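Local coordinates for bifunctional protein PutA (Bdellovibrio bacteriovorus, PDB 5UR2) that probably oxidises proline to glutamate in two steps, joining a flavin-dependent proline dehydrogenase and an NAD-dependent semialdehyde dehydrogenase in one chain, at residues S196-A201 / N237-Q242; A201-I206 / K216-R221. All blocks are in the same frame, centred on the assembly; numbering follows the deposited sequence.

In the fold
Both contacts belong to one beta-alpha-beta unit of the proline dehydrogenase barrel: strand 194-197, helix 211-232 and strand 235-238. Contact 1 pairs the two parallel strands and follows them out to the flavin. Contact 2 falls between them in the chain, setting the loop after strand 194-197 against helix 211-232. Their centres are 11 Å apart, A201 belongs to both, and side chains pass from one to the other: M199 CE meets L218 CD1 at 3.8 Å, and T200 CG2 packs on I206 CD1. The chain thus runs from the lysine tethered to the modified flavin straight into the loop packed on that helix; the loop also bonds K816 in the aldehyde dehydrogenase part of the chain.

Contact 1: S196-A201 / N237-Q242. With P5F (N-propargylglycine-modified flavin adenine dinucleotide), chain F.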
ATOM      1  N   SER B 196      16.428 -47.312 -27.177  1.00 26.81           N
ATOM      2  CA  SER B 196      16.339 -45.861 -27.133  1.00 25.39           C
ATOM      3  C   SER B 196      17.128 -45.355 -25.943  1.00 27.18           C
ATOM      4  O   SER B 196      17.050 -45.932 -24.853  1.00 30.04           O
ATOM      5  CB  SER B 196      14.890 -45.382 -27.019  1.00 27.35           C
ATOM      6  OG  SER B 196      14.171 -45.681 -28.204  1.00 28.33           O
ATOM      7  N   VAL B 197      17.863 -44.263 -26.163  1.00 28.23           N
ATOM      8  CA  VAL B 197      18.804 -43.685 -25.216  1.00 26.15           C
ATOM      9  C   VAL B 197      18.474 -42.225 -24.909  1.00 29.59           C
ATOM     10  O   VAL B 197      18.209 -41.442 -25.821  1.00 26.12           O
ATOM     11  CB  VAL B 197      20.243 -43.797 -25.766  1.00 31.21           C
ATOM     12  CG1 VAL B 197      21.249 -43.205 -24.784  1.00 31.79           C
ATOM     13  CG2 VAL B 197      20.584 -45.251 -26.058  1.00 35.46           C
ATOM     14  N   LYS B 198      18.528 -41.858 -23.630  1.00 32.58           N
ATOM     15  CA  LYS B 198      18.278 -40.480 -23.195  1.00 32.65           C
ATOM     16  C   LYS B 198      19.637 -39.841 -23.011  1.00 34.37           C
ATOM     17  O   LYS B 198      20.458 -40.303 -22.175  1.00 39.47           O
ATOM     18  CB  LYS B 198      17.415 -40.421 -21.934  1.00 38.94           C
ATOM     19  CG  LYS B 198      15.994 -39.867 -21.989  1.00 49.31           C
ATOM     20  CD  LYS B 198      14.809 -40.722 -22.397  1.00 50.29           C
ATOM     21  CE  LYS B 198      13.615 -40.014 -23.024  1.00 55.64           C
ATOM     22  NZ  LYS B 198      12.471 -40.799 -23.504  1.00 59.06           N
ATOM     23  N   MET B 199      19.924 -38.792 -23.773  1.00 32.00           N
ATOM     24  CA  MET B 199      21.264 -38.218 -23.795  1.00 23.78           C
ATOM     25  C   MET B 199      21.719 -37.666 -22.439  1.00 30.09           C
ATOM     26  O   MET B 199      22.812 -37.982 -21.976  1.00 26.11           O
ATOM     27  CB  MET B 199      21.358 -37.096 -24.841  1.00 22.05           C
ATOM     28  CG  MET B 199      22.800 -36.608 -25.059  1.00 22.34           C
ATOM     29  SD  MET B 199      22.963 -35.191 -26.150  1.00 33.17           S
ATOM     30  CE  MET B 199      22.162 -33.900 -25.175  1.00 25.48           C
ATOM     31  N   THR B 200      20.898 -36.832 -21.794  1.00 26.83           N
ATOM     32  CA  THR B 200      21.355 -36.226 -20.548  1.00 26.70           C
ATOM     33  C   THR B 200      21.527 -37.230 -19.419  1.00 30.17           C
ATOM     34  O   THR B 200      22.116 -36.882 -18.397  1.00 34.23           O
ATOM     35  CB  THR B 200      20.403 -35.129 -20.111  1.00 28.33           C
ATOM     36  OG1 THR B 200      19.163 -35.723 -19.695  1.00 27.96           O
ATOM     37  CG2 THR B 200      20.185 -34.182 -21.279  1.00 22.00           C
ATOM     38  N   ALA B 201      21.039 -38.459 -19.567  1.00 27.28           N
ATOM     39  CA  ALA B 201      21.295 -39.451 -18.539  1.00 27.98           C
ATOM     40  C   ALA B 201      22.743 -39.922 -18.524  1.00 34.55           C
ATOM     41  O   ALA B 201      23.152 -40.561 -17.551  1.00 38.42           O
ATOM     42  CB  ALA B 201      20.370 -40.646 -18.723  1.00 24.61           C
ATOM     43  N   ASN B 237      18.436 -45.613 -31.047  1.00 26.58           N
ATOM     44  CA  ASN B 237      17.685 -44.382 -31.227  1.00 23.92           C
ATOM     45  C   ASN B 237      18.019 -43.413 -30.100  1.00 27.95           C
ATOM     46  O   ASN B 237      18.003 -43.793 -28.926  1.00 26.38           O
ATOM     47  CB  ASN B 237      16.179 -44.663 -31.260  1.00 24.75           C
ATOM     48  CG  ASN B 237      15.393 -43.496 -31.806  1.00 39.20           C
ATOM     49  OD1 ASN B 237      15.132 -42.529 -31.090  1.00 44.30           O
ATOM     50  ND2 ASN B 237      15.022 -43.573 -33.080  1.00 41.93           N
ATOM     51  N   LEU B 238      18.324 -42.167 -30.457  1.00 21.59           N
ATOM     52  CA  LEU B 238      18.600 -41.120 -29.480  1.00 21.13           C
ATOM     53  C   LEU B 238      17.308 -40.348 -29.278  1.00 29.45           C
ATOM     54  O   LEU B 238      16.764 -39.794 -30.246  1.00 27.03           O
ATOM     55  CB  LEU B 238      19.726 -40.197 -29.957  1.00 21.53           C
ATOM     56  CG  LEU B 238      20.234 -39.162 -28.940  1.00 27.39           C
ATOM     57  CD1 LEU B 238      20.775 -39.875 -27.700  1.00 30.16           C
ATOM     58  CD2 LEU B 238      21.295 -38.244 -29.534  1.00 22.17           C
ATOM     59  N   ASP B 239      16.784 -40.366 -28.046  1.00 20.63           N
ATOM     60  CA  ASP B 239      15.556 -39.632 -27.763  1.00 28.99           C
ATOM     61  C   ASP B 239      15.815 -38.127 -27.775  1.00 27.20           C
ATOM     62  O   ASP B 239      16.957 -37.657 -27.794  1.00 32.91           O
ATOM     63  CB  ASP B 239      14.934 -40.066 -26.428  1.00 29.59           C
ATOM     64  CG  ASP B 239      14.280 -41.462 -26.497  1.00 42.69           C
ATOM     65  OD1 ASP B 239      13.908 -41.917 -27.601  1.00 47.01           O
ATOM     66  OD2 ASP B 239      14.110 -42.105 -25.442  1.00 45.51           O
ATOM     67  N   MET B 240      14.729 -37.359 -27.763  1.00 25.29           N
ATOM     68  CA  MET B 240      14.815 -35.908 -27.679  1.00 24.40           C
ATOM     69  C   MET B 240      14.141 -35.454 -26.404  1.00 23.69           C
ATOM     70  O   MET B 240      12.957 -35.751 -26.182  1.00 23.43           O
ATOM     71  CB  MET B 240      14.170 -35.216 -28.876  1.00 18.63           C
ATOM     72  CG  MET B 240      14.427 -33.725 -28.850  1.00 21.18           C
ATOM     73  SD  MET B 240      16.176 -33.337 -28.966  1.00 26.82           S
ATOM     74  CE  MET B 240      16.409 -33.652 -30.719  1.00 24.51           C
ATOM     75  N   GLU B 241      14.889 -34.717 -25.590  1.00 22.48           N
ATOM     76  CA  GLU B 241      14.410 -34.230 -24.304  1.00 22.60           C
ATOM     77  C   GLU B 241      13.932 -32.785 -24.438  1.00 21.40           C
ATOM     78  O   GLU B 241      13.466 -32.384 -25.512  1.00 24.97           O
ATOM     79  CB  GLU B 241      15.516 -34.384 -23.248  1.00 18.74           C
ATOM     80  CG  GLU B 241      15.870 -35.849 -23.002  1.00 26.21           C
ATOM     81  CD  GLU B 241      17.252 -36.044 -22.377  1.00 35.05           C
ATOM     82  OE1 GLU B 241      18.254 -35.852 -23.095  1.00 28.82           O
ATOM     83  OE2 GLU B 241      17.338 -36.410 -21.176  1.00 38.12           O
ATOM     84  N   GLN B 242      14.039 -32.003 -23.363  1.00 21.07           N
ATOM     85  CA  GLN B 242      13.459 -30.664 -23.317  1.00 23.55           C
ATOM     86  C   GLN B 242      14.190 -29.697 -24.251  1.00 21.29           C
ATOM     87  O   GLN B 242      15.287 -29.964 -24.754  1.00 20.91           O
ATOM     88  CB  GLN B 242      13.457 -30.121 -21.886  1.00 23.70           C
ATOM     89  CG  GLN B 242      14.825 -29.948 -21.290  1.00 34.04           C
ATOM     90  CD  GLN B 242      15.366 -31.226 -20.645  1.00 42.57           C
ATOM     91  OE1 GLN B 242      14.704 -32.285 -20.631  1.00 35.59           O
ATOM     92  NE2 GLN B 242      16.582 -31.131 -20.113  1.00 46.32           N
TER
HETATM   93  PA  P5F F1001      -2.286 -36.129 -29.970  1.00 25.26           P
HETATM   94  O1A P5F F1001      -2.786 -36.111 -31.454  1.00 30.61           O
HETATM   95  O2A P5F F1001      -3.282 -36.020 -28.925  1.00 23.04           O
HETATM   96  O5B P5F F1001      -1.368 -34.999 -29.593  1.00 24.68           O
HETATM   97  C5B P5F F1001      -1.077 -34.578 -28.265  1.00 16.78           C
HETATM   98  C4B P5F F1001       0.149 -33.653 -28.308  1.00 20.64           C
HETATM   99  O4B P5F F1001      -0.124 -32.379 -28.839  1.00 25.39           O
HETATM  100  C3B P5F F1001       0.826 -33.364 -27.000  1.00 17.28           C
HETATM  101  O3B P5F F1001       1.617 -34.405 -26.568  1.00 18.70           O
HETATM  102  C2B P5F F1001       1.608 -32.151 -27.307  1.00 17.09           C
HETATM  103  O2B P5F F1001       2.783 -32.515 -27.947  1.00 18.70           O
HETATM  104  C1B P5F F1001       0.734 -31.430 -28.269  1.00 22.79           C
HETATM  105  N9A P5F F1001      -0.081 -30.400 -27.676  1.00 19.76           N
HETATM  106  C8A P5F F1001      -1.009 -30.530 -26.651  1.00 21.14           C
HETATM  107  N7A P5F F1001      -1.560 -29.331 -26.422  1.00 23.15           N
HETATM  108  C5A P5F F1001      -1.024 -28.382 -27.295  1.00 21.13           C
HETATM  109  C6A P5F F1001      -1.197 -27.014 -27.495  1.00 30.15           C
HETATM  110  N6A P5F F1001      -2.136 -26.270 -26.705  1.00 28.95           N
HETATM  111  N1A P5F F1001      -0.484 -26.366 -28.437  1.00 25.32           N
HETATM  112  C2A P5F F1001       0.407 -27.023 -29.209  1.00 17.31           C
HETATM  113  N3A P5F F1001       0.620 -28.357 -29.017  1.00 20.52           N
HETATM  114  C4A P5F F1001      -0.063 -29.053 -28.099  1.00 11.73           C
HETATM  115  N1  P5F F1001       8.030 -37.042 -26.930  1.00 32.81           N
HETATM  116  C2  P5F F1001       9.239 -36.256 -26.878  1.00 27.86           C
HETATM  117  O2  P5F F1001       9.124 -34.896 -26.697  1.00 28.25           O
HETATM  118  N3  P5F F1001      10.526 -36.869 -27.022  1.00 42.77           N
HETATM  119  C4  P5F F1001      10.677 -38.264 -27.214  1.00 45.20           C
HETATM  120  O4  P5F F1001      11.965 -38.797 -27.348  1.00 38.12           O
HETATM  121  C4X P5F F1001       9.402 -39.097 -27.260  1.00 42.68           C
HETATM  122  N5  P5F F1001       9.441 -40.557 -27.318  1.00 44.45           N
HETATM  123  C5X P5F F1001       8.210 -41.217 -27.795  1.00 44.35           C
HETATM  124  C6  P5F F1001       8.287 -42.578 -28.410  1.00 35.93           C
HETATM  125  C7  P5F F1001       7.120 -43.177 -28.948  1.00 36.35           C
HETATM  126  C7M P5F F1001       7.212 -44.554 -29.568  1.00 38.53           C
HETATM  127  C8  P5F F1001       5.869 -42.490 -28.909  1.00 37.04           C
HETATM  128  C8M P5F F1001       4.610 -43.094 -29.475  1.00 35.48           C
HETATM  129  C9  P5F F1001       5.789 -41.200 -28.332  1.00 44.42           C
HETATM  130  C9A P5F F1001       7.010 -40.564 -27.761  1.00 44.53           C
HETATM  131  N10 P5F F1001       6.928 -39.221 -27.184  1.00 42.88           N
HETATM  132  C10 P5F F1001       8.153 -38.474 -27.118  1.00 37.02           C
HETATM  133  C1' P5F F1001       5.639 -38.561 -26.859  1.00 45.64           C
HETATM  134  C2' P5F F1001       4.996 -37.896 -28.077  1.00 38.89           C
HETATM  135  O2' P5F F1001       5.768 -36.818 -28.444  1.00 37.21           O
HETATM  136  C3' P5F F1001       3.551 -37.436 -27.872  1.00 40.40           C
HETATM  137  O3' P5F F1001       3.533 -36.481 -26.879  1.00 41.32           O
HETATM  138  C4' P5F F1001       2.575 -38.534 -27.475  1.00 38.78           C
HETATM  139  O4' P5F F1001       3.049 -39.719 -28.015  1.00 37.99           O
HETATM  140  C5' P5F F1001       1.097 -38.258 -27.814  1.00 38.49           C
HETATM  141  O5' P5F F1001       0.903 -37.635 -29.068  1.00 40.31           O
HETATM  142  P   P5F F1001      -0.271 -37.999 -30.127  1.00 31.20           P
HETATM  143  O1P P5F F1001       0.017 -37.757 -31.658  1.00 39.18           O
HETATM  144  O2P P5F F1001      -0.617 -39.464 -29.667  1.00 31.65           O
HETATM  145  O3P P5F F1001      -1.601 -37.334 -29.431  1.00 26.14           O
HETATM  146  C21 P5F F1001      10.445 -40.851 -24.919  1.00 57.11           C
HETATM  147  C22 P5F F1001      10.006 -40.773 -26.194  1.00 60.85           C
HETATM  148  C23 P5F F1001      11.766 -40.193 -24.485  1.00 57.60           C
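Neighbouring parallel strands of the barrel, 194-197 and 235-238, meet here through S196-V197 and N237-L238, and the turns that follow carry flavin-site residues. V197 N donates to N237 O at 2.8 Å, almost in line with that carbonyl, and V197 O accepts a hydrogen bond from D239 N at 2.9 Å, the two bonds by which V197 bridges L238 in parallel register. On the far side of the sheet from S196 and N237, L238 CD1 packs on M199 CB. Just beyond the strand ends, K198 and D239 lie obliquely across each other, with K198 NZ 2.9 Å from D239 OD2. The other carboxylate oxygen, OD1, forms a salt bridge with R300.

As the second and third strands of an eight-stranded TIM-type barrel, the pair delivers these side chains to the C-terminal end of the barrel, where the flavin lies. K198 NZ is bonded covalently to C23 of the inactivated cofactor, 1.4 Å away, so a three-carbon bridge ties the lysine to flavin N5; Y403 OH also hydrogen-bonds this nitrogen. M240 meets the flavin through its backbone: its N donates to O4, and its O accepts a hydrogen bond from flavin N3 at 2.8 Å.

Further out, T200 and E241 meet tip to tip. E241 OE1 takes T200 N on its syn lone pair, a nearly straight bond of 3.1 Å, while OE2 bonds T200 OG1. With chi1 at 70°, OG1 sits between the backbone N and carbonyl carbon; its modelled 2.4 Å separation from OE2 is doubtfully short.

Contact 2: A201-I206 / K216-R221; sequences ALYSQI and KILKDR
I217 comes first, lying over the ring of Y203: its CG2 stands 3.5 Å from the ring centroid, only 3° off the normal, a CH-pi contact over the middle of one face. Its CD1 lies at the hydroxyl end, 3.3 Å from Y203 OH. The opposite face of the ring is taken by Q205 N, 3.6 Å above the plane, so the tyrosine is sandwiched between the helix and its own loop. One residue on, L218 CD2 lies at the ring's edge near its plane, and is 3.8 Å from Y203 CB. The same methyl touches I206 CD1 at 3.7 Å, the two side chains crossing at about a right angle.

This is the second beta-alpha step of the proline dehydrogenase barrel, in which the loop leaving strand 194-197 folds back over the helix it leads into, 211-232. The loop also faces the aldehyde dehydrogenase part of the chain: K816 NZ hydrogen-bonds Q205 O and, weakly, Y203 OH.

A turn later R221 packs CB against L202 CB at 3.9 Å. A bend at chi2 (-77°) swings CD away from an extended course, and NH1 donates to L202 O at 3.0 Å, in the carbonyl plane though not straight. NH1 also forms a salt bridge with E152 of helix 152-173, whose other carboxylate oxygen bonds S204 OG. The guanidinium stands nearly perpendicular to the Y203 ring, their planes 83° apart, with I217 CG2 over one of its faces toward the rim.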
ATOM      1  N   ALA B 201      21.039 -38.459 -19.567  1.00 27.28           N
ATOM      2  CA  ALA B 201      21.295 -39.451 -18.539  1.00 27.98           C
ATOM      3  C   ALA B 201      22.743 -39.922 -18.524  1.00 34.55           C
ATOM      4  O   ALA B 201      23.152 -40.561 -17.551  1.00 38.42           O
ATOM      5  CB  ALA B 201      20.370 -40.646 -18.723  1.00 24.61           C
ATOM      6  N   LEU B 202      23.519 -39.613 -19.558  1.00 32.01           N
ATOM      7  CA  LEU B 202      24.893 -40.078 -19.672  1.00 30.00           C
ATOM      8  C   LEU B 202      25.926 -39.111 -19.111  1.00 26.47           C
ATOM      9  O   LEU B 202      27.108 -39.462 -19.073  1.00 29.80           O
ATOM     10  CB  LEU B 202      25.240 -40.354 -21.130  1.00 29.12           C
ATOM     11  CG  LEU B 202      24.473 -41.534 -21.689  1.00 37.04           C
ATOM     12  CD1 LEU B 202      24.581 -41.564 -23.200  1.00 39.05           C
ATOM     13  CD2 LEU B 202      25.069 -42.769 -21.076  1.00 42.27           C
ATOM     14  N   TYR B 203      25.532 -37.916 -18.688  1.00 25.00           N
ATOM     15  CA  TYR B 203      26.502 -36.944 -18.195  1.00 26.46           C
ATOM     16  C   TYR B 203      25.776 -35.956 -17.297  1.00 28.33           C
ATOM     17  O   TYR B 203      24.742 -35.415 -17.698  1.00 29.57           O
ATOM     18  CB  TYR B 203      27.185 -36.215 -19.364  1.00 25.46           C
ATOM     19  CG  TYR B 203      28.193 -35.128 -18.973  1.00 26.86           C
ATOM     20  CD1 TYR B 203      29.142 -35.343 -17.980  1.00 27.38           C
ATOM     21  CD2 TYR B 203      28.201 -33.892 -19.625  1.00 20.30           C
ATOM     22  CE1 TYR B 203      30.071 -34.351 -17.642  1.00 28.71           C
ATOM     23  CE2 TYR B 203      29.126 -32.896 -19.295  1.00 25.79           C
ATOM     24  CZ  TYR B 203      30.051 -33.135 -18.300  1.00 29.50           C
ATOM     25  OH  TYR B 203      30.955 -32.157 -17.970  1.00 30.89           O
ATOM     26  N   SER B 204      26.330 -35.689 -16.109  1.00 27.63           N
ATOM     27  CA  SER B 204      25.620 -34.887 -15.119  1.00 27.54           C
ATOM     28  C   SER B 204      25.978 -33.403 -15.138  1.00 28.09           C
ATOM     29  O   SER B 204      25.321 -32.624 -14.435  1.00 26.89           O
ATOM     30  CB  SER B 204      25.888 -35.420 -13.705  1.00 31.39           C
ATOM     31  OG  SER B 204      27.176 -35.020 -13.255  1.00 30.95           O
ATOM     32  N   GLN B 205      27.006 -32.988 -15.883  1.00 27.70           N
ATOM     33  CA  GLN B 205      27.472 -31.604 -15.831  1.00 29.46           C
ATOM     34  C   GLN B 205      27.410 -30.904 -17.188  1.00 27.39           C
ATOM     35  O   GLN B 205      28.332 -30.181 -17.581  1.00 29.34           O
ATOM     36  CB  GLN B 205      28.886 -31.531 -15.257  1.00 28.45           C
ATOM     37  CG  GLN B 205      29.026 -32.178 -13.877  1.00 28.30           C
ATOM     38  CD  GLN B 205      28.085 -31.586 -12.822  1.00 28.43           C
ATOM     39  OE1 GLN B 205      28.020 -30.368 -12.620  1.00 29.12           O
ATOM     40  NE2 GLN B 205      27.370 -32.458 -12.129  1.00 28.10           N
ATOM     41  N   ILE B 206      26.315 -31.076 -17.921  1.00 26.13           N
ATOM     42  CA  ILE B 206      26.158 -30.327 -19.164  1.00 23.97           C
ATOM     43  C   ILE B 206      26.111 -28.838 -18.860  1.00 22.81           C
ATOM     44  O   ILE B 206      25.377 -28.388 -17.972  1.00 25.51           O
ATOM     45  CB  ILE B 206      24.908 -30.794 -19.915  1.00 25.19           C
ATOM     46  CG1 ILE B 206      25.104 -32.240 -20.378  1.00 27.10           C
ATOM     47  CG2 ILE B 206      24.611 -29.855 -21.081  1.00 17.97           C
ATOM     48  CD1 ILE B 206      23.833 -32.871 -20.928  1.00 26.14           C
ATOM     49  N   LYS B 216      31.588 -32.454 -26.707  1.00 25.45           N
ATOM     50  CA  LYS B 216      32.600 -33.501 -26.810  1.00 29.44           C
ATOM     51  C   LYS B 216      32.376 -34.585 -25.760  1.00 31.07           C
ATOM     52  O   LYS B 216      32.516 -35.778 -26.054  1.00 25.11           O
ATOM     53  CB  LYS B 216      34.003 -32.912 -26.689  1.00 33.19           C
ATOM     54  CG  LYS B 216      35.105 -33.983 -26.600  1.00 33.18           C
ATOM     55  CD  LYS B 216      36.474 -33.352 -26.393  1.00 41.56           C
ATOM     56  CE  LYS B 216      37.350 -34.214 -25.479  1.00 45.23           C
ATOM     57  NZ  LYS B 216      37.562 -35.583 -26.015  1.00 37.56           N
ATOM     58  N   ILE B 217      32.042 -34.193 -24.526  1.00 33.23           N
ATOM     59  CA  ILE B 217      31.828 -35.190 -23.479  1.00 31.97           C
ATOM     60  C   ILE B 217      30.600 -36.039 -23.788  1.00 33.70           C
ATOM     61  O   ILE B 217      30.635 -37.270 -23.652  1.00 30.51           O
ATOM     62  CB  ILE B 217      31.721 -34.518 -22.093  1.00 32.15           C
ATOM     63  CG1 ILE B 217      33.067 -33.930 -21.681  1.00 28.94           C
ATOM     64  CG2 ILE B 217      31.208 -35.503 -21.037  1.00 21.75           C
ATOM     65  CD1 ILE B 217      33.002 -33.044 -20.436  1.00 25.69           C
ATOM     66  N   LEU B 218      29.499 -35.403 -24.216  1.00 32.63           N
ATOM     67  CA  LEU B 218      28.294 -36.157 -24.552  1.00 31.66           C
ATOM     68  C   LEU B 218      28.572 -37.165 -25.665  1.00 27.87           C
ATOM     69  O   LEU B 218      28.184 -38.334 -25.570  1.00 32.09           O
ATOM     70  CB  LEU B 218      27.159 -35.203 -24.942  1.00 24.79           C
ATOM     71  CG  LEU B 218      26.601 -34.398 -23.762  1.00 23.99           C
ATOM     72  CD1 LEU B 218      25.742 -33.227 -24.230  1.00 19.27           C
ATOM     73  CD2 LEU B 218      25.819 -35.297 -22.844  1.00 20.03           C
ATOM     74  N   LYS B 219      29.268 -36.734 -26.717  1.00 30.90           N
ATOM     75  CA  LYS B 219      29.639 -37.648 -27.790  1.00 29.21           C
ATOM     76  C   LYS B 219      30.491 -38.796 -27.271  1.00 33.82           C
ATOM     77  O   LYS B 219      30.293 -39.950 -27.672  1.00 31.44           O
ATOM     78  CB  LYS B 219      30.384 -36.895 -28.896  1.00 27.38           C
ATOM     79  CG  LYS B 219      29.498 -35.985 -29.722  1.00 31.67           C
ATOM     80  CD  LYS B 219      30.283 -34.897 -30.459  1.00 36.64           C
ATOM     81  CE  LYS B 219      31.142 -35.464 -31.577  1.00 32.58           C
ATOM     82  NZ  LYS B 219      31.885 -34.373 -32.276  1.00 33.21           N
ATOM     83  N   ASP B 220      31.446 -38.499 -26.374  1.00 26.98           N
ATOM     84  CA  ASP B 220      32.301 -39.551 -25.836  1.00 34.30           C
ATOM     85  C   ASP B 220      31.489 -40.577 -25.057  1.00 34.47           C
ATOM     86  O   ASP B 220      31.798 -41.768 -25.090  1.00 35.49           O
ATOM     87  CB  ASP B 220      33.396 -38.969 -24.927  1.00 36.74           C
ATOM     88  CG  ASP B 220      34.444 -38.172 -25.684  1.00 36.00           C
ATOM     89  OD1 ASP B 220      34.470 -38.258 -26.923  1.00 36.12           O
ATOM     90  OD2 ASP B 220      35.264 -37.486 -25.026  1.00 39.74           O
ATOM     91  N   ARG B 221      30.450 -40.136 -24.343  1.00 31.94           N
ATOM     92  CA  ARG B 221      29.671 -41.085 -23.561  1.00 32.74           C
ATOM     93  C   ARG B 221      28.736 -41.897 -24.442  1.00 32.35           C
ATOM     94  O   ARG B 221      28.494 -43.077 -24.155  1.00 28.76           O
ATOM     95  CB  ARG B 221      28.879 -40.353 -22.478  1.00 34.06           C
ATOM     96  CG  ARG B 221      29.722 -39.449 -21.581  1.00 32.65           C
ATOM     97  CD  ARG B 221      30.503 -40.228 -20.552  1.00 35.57           C
ATOM     98  NE  ARG B 221      31.416 -39.383 -19.772  1.00 38.63           N
ATOM     99  CZ  ARG B 221      31.117 -38.769 -18.629  1.00 29.97           C
ATOM    100  NH1 ARG B 221      29.907 -38.870 -18.103  1.00 25.02           N
ATOM    101  NH2 ARG B 221      32.040 -38.046 -18.006  1.00 31.26           N
TER